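Local atomic coordinates of competence damage-inducible protein A (PDB entry 5V01), a protein that is of unknown function but belongs to the CinA family, some relatives of which deamidate nicotinamide mononucleotide. Residues 52-55 and 56-60; 87-90 and 91-95; 154-157 and 158-161; 162-165 and 166-170. All coordinates share one frame; numbering follows the deposited sequence. Where two conformers were deposited one is given.

Interaction 1: residues 52-55 and 56-60; sequences ADTA and AFYDT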
loop_
_atom_site.group_PDB
_atom_site.type_symbol
_atom_site.label_atom_id
_atom_site.label_comp_id
_atom_site.label_asym_id
_atom_site.label_seq_id
_atom_site.Cartn_x
_atom_site.Cartn_y
_atom_site.Cartn_z
ATOM N N ALA A 52 4.640 -15.278 3.140
ATOM C CA ALA A 52 4.097 -16.353 2.259
ATOM C C ALA A 52 2.594 -16.684 2.311
ATOM O O ALA A 52 2.000 -17.154 1.313
ATOM C CB ALA A 52 4.859 -17.639 2.520
ATOM N N ASP A 53 1.985 -16.490 3.463
ATOM C CA ASP A 53 0.599 -16.910 3.647
ATOM C C ASP A 53 -0.237 -15.675 3.976
ATOM O O ASP A 53 -1.100 -15.706 4.851
ATOM C CB ASP A 53 0.538 -17.940 4.769
ATOM C CG ASP A 53 -0.779 -18.724 4.812
ATOM O OD1 ASP A 53 -1.495 -18.855 3.787
ATOM O OD2 ASP A 53 -1.085 -19.235 5.910
ATOM N N THR A 54 0.044 -14.585 3.262
ATOM C CA THR A 54 -0.598 -13.291 3.512
ATOM C C THR A 54 -2.109 -13.372 3.727
ATOM O O THR A 54 -2.641 -12.837 4.680
ATOM C CB THR A 54 -0.340 -12.350 2.338
ATOM O OG1 THR A 54 1.055 -12.233 2.128
ATOM C CG2 THR A 54 -0.905 -10.973 2.616
ATOM N N ALA A 55 -2.792 -14.085 2.843
ATOM C CA ALA A 55 -4.249 -14.107 2.858
ATOM C C ALA A 55 -4.824 -14.709 4.137
ATOM O O ALA A 55 -5.973 -14.463 4.463
ATOM C CB ALA A 55 -4.763 -14.864 1.657
ATOM N N ALA A 56 -4.019 -15.496 4.852
ATOM C CA ALA A 56 -4.436 -16.078 6.122
ATOM C C ALA A 56 -4.546 -15.053 7.258
ATOM O O ALA A 56 -5.126 -15.364 8.315
ATOM C CB ALA A 56 -3.487 -17.197 6.522
ATOM N N PHE A 57 -3.980 -13.857 7.067
ATOM C CA PHE A 57 -4.012 -12.834 8.131
ATOM C C PHE A 57 -4.177 -11.383 7.700
ATOM O O PHE A 57 -4.278 -10.508 8.545
ATOM C CB PHE A 57 -2.761 -12.939 9.018
ATOM C CG PHE A 57 -1.485 -12.638 8.296
ATOM C CD1 PHE A 57 -1.000 -11.342 8.207
ATOM C CD2 PHE A 57 -0.800 -13.650 7.632
ATOM C CE1 PHE A 57 0.175 -11.083 7.510
ATOM C CE2 PHE A 57 0.363 -13.394 6.954
ATOM C CZ PHE A 57 0.839 -12.105 6.864
ATOM N N TYR A 58 -4.190 -11.106 6.399
ATOM C CA TYR A 58 -4.156 -9.717 5.902
ATOM C C TYR A 58 -4.792 -9.655 4.549
ATOM O O TYR A 58 -4.520 -10.503 3.682
ATOM C CB TYR A 58 -2.697 -9.264 5.763
ATOM C CG TYR A 58 -2.483 -7.846 5.238
ATOM C CD1 TYR A 58 -2.328 -7.589 3.890
ATOM C CD2 TYR A 58 -2.399 -6.786 6.106
ATOM C CE1 TYR A 58 -2.118 -6.302 3.427
ATOM C CE2 TYR A 58 -2.183 -5.512 5.674
ATOM C CZ TYR A 58 -2.047 -5.255 4.328
ATOM O OH TYR A 58 -1.796 -3.975 3.894
ATOM N N ASP A 59 -5.621 -8.652 4.329
ATOM C CA ASP A 59 -6.026 -8.419 2.953
ATOM C C ASP A 59 -6.222 -6.998 2.499
ATOM O O ASP A 59 -6.319 -6.834 1.306
ATOM C CB ASP A 59 -7.245 -9.254 2.612
ATOM C CG ASP A 59 -8.400 -8.972 3.511
ATOM O OD1 ASP A 59 -8.694 -7.797 3.715
ATOM O OD2 ASP A 59 -9.027 -9.939 3.999
ATOM N N THR A 60 -6.195 -6.003 3.393
ATOM C CA THR A 60 -6.414 -4.622 2.996
ATOM C C THR A 60 -5.360 -3.674 3.554
ATOM O O THR A 60 -5.117 -3.650 4.762
ATOM C CB THR A 60 -7.805 -4.168 3.457
ATOM O OG1 THR A 60 -8.805 -5.010 2.864
ATOM C CG2 THR A 60 -8.102 -2.709 3.079
#

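Interaction 2: residues 87-90 and 91-95; sequences VSEA and CVQEM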
loop_
_atom_site.group_PDB
_atom_site.type_symbol
_atom_site.label_atom_id
_atom_site.label_comp_id
_atom_site.label_asym_id
_atom_site.label_seq_id
_atom_site.Cartn_x
_atom_site.Cartn_y
_atom_site.Cartn_z
ATOM N N VAL A 87 0.789 14.655 10.876
ATOM C CA VAL A 87 1.840 14.001 11.666
ATOM C C VAL A 87 1.556 14.335 13.112
ATOM O O VAL A 87 2.050 15.317 13.666
ATOM C CB VAL A 87 3.244 14.409 11.197
ATOM C CG1 VAL A 87 4.323 13.762 12.065
ATOM C CG2 VAL A 87 3.451 14.007 9.751
ATOM N N SER A 88 0.702 13.513 13.697
ATOM C CA SER A 88 0.192 13.748 15.039
ATOM C C SER A 88 -0.441 12.491 15.588
ATOM O O SER A 88 -0.873 11.588 14.849
ATOM C CB SER A 88 -0.853 14.877 15.031
ATOM O OG SER A 88 -2.040 14.493 14.324
ATOM N N GLU A 89 -0.489 12.434 16.908
ATOM C CA GLU A 89 -1.242 11.400 17.598
ATOM C C GLU A 89 -2.706 11.331 17.134
ATOM O O GLU A 89 -3.218 10.257 16.848
ATOM C CB GLU A 89 -1.187 11.626 19.109
ATOM C CG GLU A 89 -1.807 10.484 19.884
ATOM C CD GLU A 89 -1.712 10.623 21.384
ATOM O OE1 GLU A 89 -1.928 11.725 21.893
ATOM O OE2 GLU A 89 -1.468 9.609 22.049
ATOM N N ALA A 90 -3.386 12.479 17.069
ATOM C CA ALA A 90 -4.799 12.484 16.719
ATOM C C ALA A 90 -5.049 11.940 15.317
ATOM O O ALA A 90 -5.993 11.187 15.091
ATOM C CB ALA A 90 -5.376 13.881 16.852
ATOM N N CYS A 91 -4.172 12.289 14.386
ATOM C CA CYS A 91 -4.332 11.789 13.022
ATOM C C CYS A 91 -4.132 10.285 12.942
ATOM O O CYS A 91 -4.956 9.598 12.341
ATOM C CB CYS A 91 -3.383 12.464 12.075
ATOM S SG CYS A 91 -3.606 11.881 10.365
ATOM N N VAL A 92 -3.062 9.760 13.540
ATOM C CA VAL A 92 -2.853 8.308 13.455
ATOM C C VAL A 92 -3.969 7.544 14.174
ATOM O O VAL A 92 -4.364 6.464 13.744
ATOM C CB VAL A 92 -1.433 7.811 13.873
ATOM C CG1 VAL A 92 -0.395 8.240 12.851
ATOM C CG2 VAL A 92 -1.056 8.181 15.302
ATOM N N GLN A 93 -4.499 8.105 15.276
ATOM C CA GLN A 93 -5.685 7.487 15.902
ATOM C C GLN A 93 -6.835 7.384 14.904
ATOM O O GLN A 93 -7.423 6.314 14.733
ATOM C CB GLN A 93 -6.148 8.265 17.134
ATOM C CG GLN A 93 -5.232 8.123 18.314
ATOM C CD GLN A 93 -5.515 9.103 19.427
ATOM O OE1 GLN A 93 -5.996 10.216 19.196
ATOM N NE2 GLN A 93 -5.210 8.695 20.641
ATOM N N GLU A 94 -7.153 8.496 14.243
ATOM C CA GLU A 94 -8.277 8.494 13.314
ATOM C C GLU A 94 -8.008 7.636 12.072
ATOM O O GLU A 94 -8.916 6.964 11.571
ATOM C CB GLU A 94 -8.676 9.918 12.933
ATOM C CG GLU A 94 -9.297 10.681 14.105
ATOM C CD GLU A 94 -9.780 12.061 13.736
ATOM O OE1 GLU A 94 -9.917 12.344 12.556
ATOM O OE2 GLU A 94 -10.059 12.882 14.631
ATOM N N MET A 95 -6.763 7.647 11.589
ATOM C CA MET A 95 -6.393 6.760 10.460
ATOM C C MET A 95 -6.620 5.298 10.837
ATOM O O MET A 95 -7.184 4.526 10.050
ATOM C CB MET A 95 -4.926 6.947 10.067
ATOM C CG MET A 95 -4.624 8.219 9.340
ATOM S SD MET A 95 -2.874 8.490 9.024
ATOM C CE MET A 95 -2.539 7.240 7.801
HETATM O O HOH W 1 -8.088 11.456 17.686
#

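Interaction 3: residues 154-157 and 158-161; sequences VAKA and VRYA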
loop_
_atom_site.group_PDB
_atom_site.type_symbol
_atom_site.label_atom_id
_atom_site.label_comp_id
_atom_site.label_asym_id
_atom_site.label_seq_id
_atom_site.Cartn_x
_atom_site.Cartn_y
_atom_site.Cartn_z
ATOM N N VAL A 154 12.038 5.450 6.243
ATOM C CA VAL A 154 10.923 4.579 5.884
ATOM C C VAL A 154 11.177 3.130 6.319
ATOM O O VAL A 154 10.307 2.482 6.903
ATOM C CB VAL A 154 10.603 4.701 4.368
ATOM C CG1 VAL A 154 9.685 3.592 3.892
ATOM C CG2 VAL A 154 10.006 6.071 4.046
ATOM N N ALA A 155 12.362 2.608 6.016
ATOM C CA ALA A 155 12.673 1.210 6.340
ATOM C C ALA A 155 12.654 1.009 7.868
ATOM O O ALA A 155 12.117 0.026 8.366
ATOM C CB ALA A 155 14.020 0.805 5.758
ATOM N N LYS A 156 13.225 1.965 8.599
ATOM C CA LYS A 156 13.207 1.902 10.069
ATOM C C LYS A 156 11.797 1.937 10.639
ATOM O O LYS A 156 11.487 1.252 11.611
ATOM C CB LYS A 156 14.029 3.041 10.657
ATOM C CG LYS A 156 15.537 2.861 10.495
ATOM C CD LYS A 156 16.278 4.089 10.994
ATOM C CE LYS A 156 17.785 3.867 11.004
ATOM N NZ LYS A 156 18.500 5.087 11.450
ATOM N N ALA A 157 10.948 2.768 10.048
ATOM C CA ALA A 157 9.585 2.915 10.540
ATOM C C ALA A 157 8.767 1.657 10.291
ATOM O O ALA A 157 8.018 1.211 11.141
ATOM C CB ALA A 157 8.919 4.110 9.875
ATOM N N VAL A 158 8.934 1.056 9.119
ATOM C CA VAL A 158 8.270 -0.209 8.830
ATOM C C VAL A 158 8.723 -1.300 9.823
ATOM O O VAL A 158 7.894 -2.019 10.388
ATOM C CB VAL A 158 8.559 -0.665 7.373
ATOM C CG1 VAL A 158 8.123 -2.116 7.155
ATOM C CG2 VAL A 158 7.851 0.277 6.379
ATOM N N ARG A 159 10.033 -1.405 10.038
ATOM C CA ARG A 159 10.578 -2.397 10.965
ATOM C C ARG A 159 10.043 -2.157 12.388
ATOM O O ARG A 159 9.651 -3.099 13.083
ATOM C CB ARG A 159 12.106 -2.348 10.939
ATOM C CG ARG A 159 12.829 -3.658 11.193
ATOM C CD ARG A 159 14.324 -3.413 11.060
ATOM N NE ARG A 159 14.733 -2.284 11.895
ATOM C CZ ARG A 159 15.791 -1.513 11.676
ATOM N NH1 ARG A 159 16.588 -1.740 10.640
ATOM N NH2 ARG A 159 16.056 -0.513 12.507
ATOM N N TYR A 160 9.999 -0.896 12.808
ATOM C CA TYR A 160 9.513 -0.567 14.157
ATOM C C TYR A 160 8.044 -0.947 14.303
ATOM O O TYR A 160 7.633 -1.507 15.313
ATOM C CB TYR A 160 9.709 0.924 14.448
ATOM C CG TYR A 160 9.327 1.289 15.853
ATOM C CD1 TYR A 160 10.185 0.999 16.891
ATOM C CD2 TYR A 160 8.089 1.846 16.158
ATOM C CE1 TYR A 160 9.852 1.282 18.190
ATOM C CE2 TYR A 160 7.760 2.128 17.465
ATOM C CZ TYR A 160 8.644 1.831 18.472
ATOM O OH TYR A 160 8.348 2.096 19.784
ATOM N N ALA A 161 7.241 -0.604 13.301
ATOM C CA ALA A 161 5.821 -0.939 13.352
ATOM C C ALA A 161 5.601 -2.430 13.565
ATOM O O ALA A 161 4.748 -2.844 14.353
ATOM C CB ALA A 161 5.099 -0.479 12.102
HETATM O O HOH W 2 13.348 0.417 13.561
#

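Interaction 4: residues 162-165 and 166-170; sequences LAAL and SEKLA. With NA (sodium ion), chain E.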
loop_
_atom_site.group_PDB
_atom_site.type_symbol
_atom_site.label_atom_id
_atom_site.label_comp_id
_atom_site.label_asym_id
_atom_site.label_seq_id
_atom_site.Cartn_x
_atom_site.Cartn_y
_atom_site.Cartn_z
ATOM N N LEU A 162 6.390 -3.228 12.838
ATOM C CA LEU A 162 6.275 -4.671 12.901
ATOM C C LEU A 162 6.835 -5.246 14.208
ATOM O O LEU A 162 6.258 -6.180 14.759
ATOM C CB LEU A 162 6.958 -5.329 11.701
ATOM C CG LEU A 162 6.279 -5.069 10.350
ATOM C CD1 LEU A 162 7.250 -5.401 9.208
ATOM C CD2 LEU A 162 4.980 -5.849 10.219
ATOM N N ALA A 163 7.988 -4.737 14.648
ATOM C CA ALA A 163 8.605 -5.225 15.887
ATOM C C ALA A 163 7.679 -4.934 17.064
ATOM O O ALA A 163 7.474 -5.789 17.937
ATOM C CB ALA A 163 9.965 -4.599 16.097
ATOM N N ALA A 164 7.100 -3.736 17.086
ATOM C CA ALA A 164 6.169 -3.388 18.173
ATOM C C ALA A 164 4.901 -4.247 18.111
ATOM O O ALA A 164 4.371 -4.712 19.123
ATOM C CB ALA A 164 5.821 -1.918 18.125
ATOM N N LEU A 165 4.401 -4.481 16.889
ATOM C CA LEU A 165 3.255 -5.367 16.719
ATOM C C LEU A 165 3.565 -6.775 17.249
ATOM O O LEU A 165 2.727 -7.369 17.923
ATOM C CB LEU A 165 2.868 -5.455 15.247
ATOM C CG LEU A 165 1.718 -6.432 14.950
ATOM C CD1 LEU A 165 0.434 -6.007 15.656
ATOM C CD2 LEU A 165 1.498 -6.598 13.453
ATOM N N SER A 166 4.761 -7.296 16.937
ATOM C CA SER A 166 5.183 -8.636 17.394
ATOM C C SER A 166 5.145 -8.762 18.920
ATOM O O SER A 166 4.647 -9.771 19.472
ATOM C CB SER A 166 6.562 -9.037 16.813
ATOM O OG SER A 166 7.697 -8.483 17.489
ATOM N N GLU A 167 5.622 -7.709 19.581
ATOM C CA GLU A 167 5.584 -7.607 21.031
ATOM C C GLU A 167 4.162 -7.568 21.558
ATOM O O GLU A 167 3.809 -8.300 22.483
ATOM C CB GLU A 167 6.418 -6.417 21.508
ATOM C CG GLU A 167 6.731 -6.354 22.991
ATOM C CD GLU A 167 5.590 -5.920 23.869
ATOM O OE1 GLU A 167 4.590 -5.338 23.396
ATOM O OE2 GLU A 167 5.704 -6.186 25.078
ATOM N N LYS A 168 3.330 -6.728 20.939
ATOM C CA LYS A 168 1.957 -6.600 21.379
ATOM C C LYS A 168 1.148 -7.871 21.224
ATOM O O LYS A 168 0.349 -8.202 22.107
ATOM C CB LYS A 168 1.260 -5.414 20.716
ATOM C CG LYS A 168 1.849 -4.081 21.154
ATOM C CD LYS A 168 1.393 -2.902 20.313
ATOM C CE LYS A 168 2.303 -1.683 20.435
ATOM N NZ LYS A 168 2.372 -1.204 21.821
ATOM N N LEU A 169 1.406 -8.628 20.156
ATOM C CA LEU A 169 0.703 -9.879 19.923
ATOM C C LEU A 169 0.962 -10.909 21.008
ATOM O O LEU A 169 0.123 -11.756 21.223
ATOM C CB LEU A 169 1.054 -10.463 18.550
ATOM C CG LEU A 169 0.391 -9.721 17.380
ATOM C CD1 LEU A 169 1.055 -10.061 16.053
ATOM C CD2 LEU A 169 -1.095 -10.020 17.334
ATOM N N ALA A 170 2.114 -10.809 21.678
ATOM C CA ALA A 170 2.457 -11.732 22.751
ATOM C C ALA A 170 1.673 -11.463 24.057
ATOM O O ALA A 170 1.778 -12.252 24.991
ATOM C CB ALA A 170 3.958 -11.692 22.996
HETATM NA NA NA E . 4.565 -12.004 19.031
HETATM O O HOH W 3 4.256 -11.850 16.622
HETATM O O HOH W 4 5.863 -14.401 18.508
#

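Interaction 1: residues 52-55 and 56-60
The aromatic ring of F57 folds back against the start of the turn and presents one face to the carbonyl oxygen of T54. T54 O lies 3.6 Å above the ring plane, offset toward the rim, while the D53 oxygen approaches obliquely, D53 O lying 3.5 Å from F57 CE2. A first torsion of 65° makes this possible, because it sets the F57 ring between its own backbone N and carbonyl carbon. The T54 oxygen also receives a straight bond from F57 N at 2.9 Å. This bond and the one from A56 N to D53 O close two overlapping type I turns, 54-57 and 53-56, that bring the chain from helix 43-50 into strand 58-64, at one edge of this chain's sheet. A weak i+4 bond from Y58 N reaches T54 O as well. F57 packs from there onto A23 and L26 of helix 15-29.

The branches of T54 divide the work. Its chi1 of -56° sets OG1 beside the backbone N and puts the methyl anti to it. The hydroxyl is directed back to the helix end, where Q51 O and L48 O are partners, whereas the methyl runs alongside Y58, T54 CG2 lying 3.9 Å from Y58 CD1. Y58 carries its hydroxyl to T35 OG1. D53 brings its carboxylate against a methyl group, OD2 of D53 standing 3.2 Å from CB of A56. Further along, T60 OG1 donates to D59 OD1, and D59 OD2 forms a salt bridge with R32. F65 of the second subunit packs on T54, and backbone bonds from D59 also reach that subunit.

Interaction 2: residues 87-90 and 91-95
S88 meets C91 through a capping bond: the backbone N-H of C91 is donated to the S88 hydroxyl, N to OG 3.1 Å. With chi1 at 67° the S88 oxygen turns back over the first turn of helix 89-103, the placement of a serine N-cap. The same hydroxyl is also bonded to S85 O.

Backbone bonds of the first turns follow. V92 N reaches S88 O almost straight, at an N-H...O angle of 172°, and Q93 N to E89 O and E94 N to A90 O continue the i to i+4 pattern.

Flat polar groups make the next kind of contact. The E89 carboxylate and the Q93 amide are stacked with their planes 11° apart, Q93 NE2 lying 3.9 Å from E89 CG. Both chains are stretched out past CG; E89 OE2 goes on to the hydroxyl of T141. A water bridges Q93 OE1, at 2.9 Å from that oxygen, and more weakly the carbonyl oxygen of A90. E94 carries its carboxylate to T80 and to the backbone N of R77.

Among the apolar side chains, V92 sets its CG2 against a carbonyl, 3.4 Å from E89 O, and packs on W130 and A132, so the helix start lies against strand 128-135; C91 turns to L81 of helix 78-84.

The chemistry implies that the buried S88 hydroxyl, accepting from C91 and donating to S85 O, has its bonding needs largely met, and that the E89 carboxylate in the first turn probably sits favourably with the helix dipole.

Interaction 3: residues 154-157 and 158-161
K156 and R159 leave helix 150-169 as neighbours, heading in one direction, one turn apart. In the conformer given for R159, one of two deposited, the guanidinium turns a face toward K156 CA, and NH2 of R159 lies 4.0 Å from CG of K156. A bend at chi3 (52°) brings the guanidinium back toward K156; with two conformers deposited, this placement is tentative. K156 reaches straight out past CG, and its amine leaves for A147 O; the arginine NH2 forms a salt bridge with D11. A water accepts weakly from R159 NH2 and donates to K156 O at 2.8 Å.

Y160 is oriented quite differently. Its CB sits 3.4 Å from K156 O, but with CG anti to the backbone N (chi1 -175°) the ring swings off the first segment and meets F131 edge-to-face, with W133 also beside it. V158 leans on the preceding turn: its CG2 lies 3.3 Å from V154 O, while the isopropyl group packs on N43 and L44 of helix 43-50. A157 and A161, small residues on one side, let the helix lie against F131 of strand 128-135.

Under these side chains four i to i+4 bonds hold the helix, from V158 N to V154 O through A161 N to A157 O, the last at 2.9 Å.

Two like charges thus share one side of the helix, with K156 NZ and R159 NH2 6.2 Å apart; their separate partners, a carbonyl oxygen and a carboxylate, probably offset much of the mutual repulsion.

Interaction 4: residues 162-165 and 166-170
The carbonyl oxygen of L165 receives the N-H of L169 at 2.9 Å, the donor lying nearly along the C=O axis. Over this bond the two leucines cross obliquely, L165 CG to L169 CD1 3.9 Å. L165 holds its CG anti to the backbone N (chi1 177°), whereas L169 sets its own beside the N, which turns the two branches toward each other; L165 packs on V22 and L169 on L26 of helix 15-29, and both on I107 of strand 107-113. This is the last part of helix 150-169, which packs against helix 15-29 and against strands 107-113 and 128-135 of the mixed sheet in the alpha/beta fold, and the i to i+4 bonds from S166, E167 and K168 complete its turns.

K168 lays its aliphatic chain over the carbonyl of A164, CG of K168 standing 3.3 Å from A164 O. A bend at chi4 (-60°) then turns the amine, which pairs with E140 in a salt bridge and makes a cation-pi contact with W133.

Near the helix end A170 N bonds to E167 O, and the S166 carbonyl instead binds a sodium ion, O to sodium 2.3 Å. Two waters also coordinate the sodium, at 2.4 and 2.8 Å.

How the interactions relate
Interactions 3 and 4 adjoin on helix 150-169, yet their character changes along it: 154-161 is partly buried, with the K156/R159 pair on its outer side, whereas 162-170 is more buried and built on L165 and L169, its lysine salt-bridged and a sodium ion near its end. Interaction 2 opens helix 89-103, and its V92 and M95 meet strand 107-113 at A110 and S112, while interaction 4 reaches the same strand at I107 and I109, which puts the two helices on opposite faces of the sheet. Interaction 1 differs in kind, being a turn into an edge strand that also touches the second subunit. Its centre lies about 17 Å from that of interaction 4, and helix 15-29 packs against both.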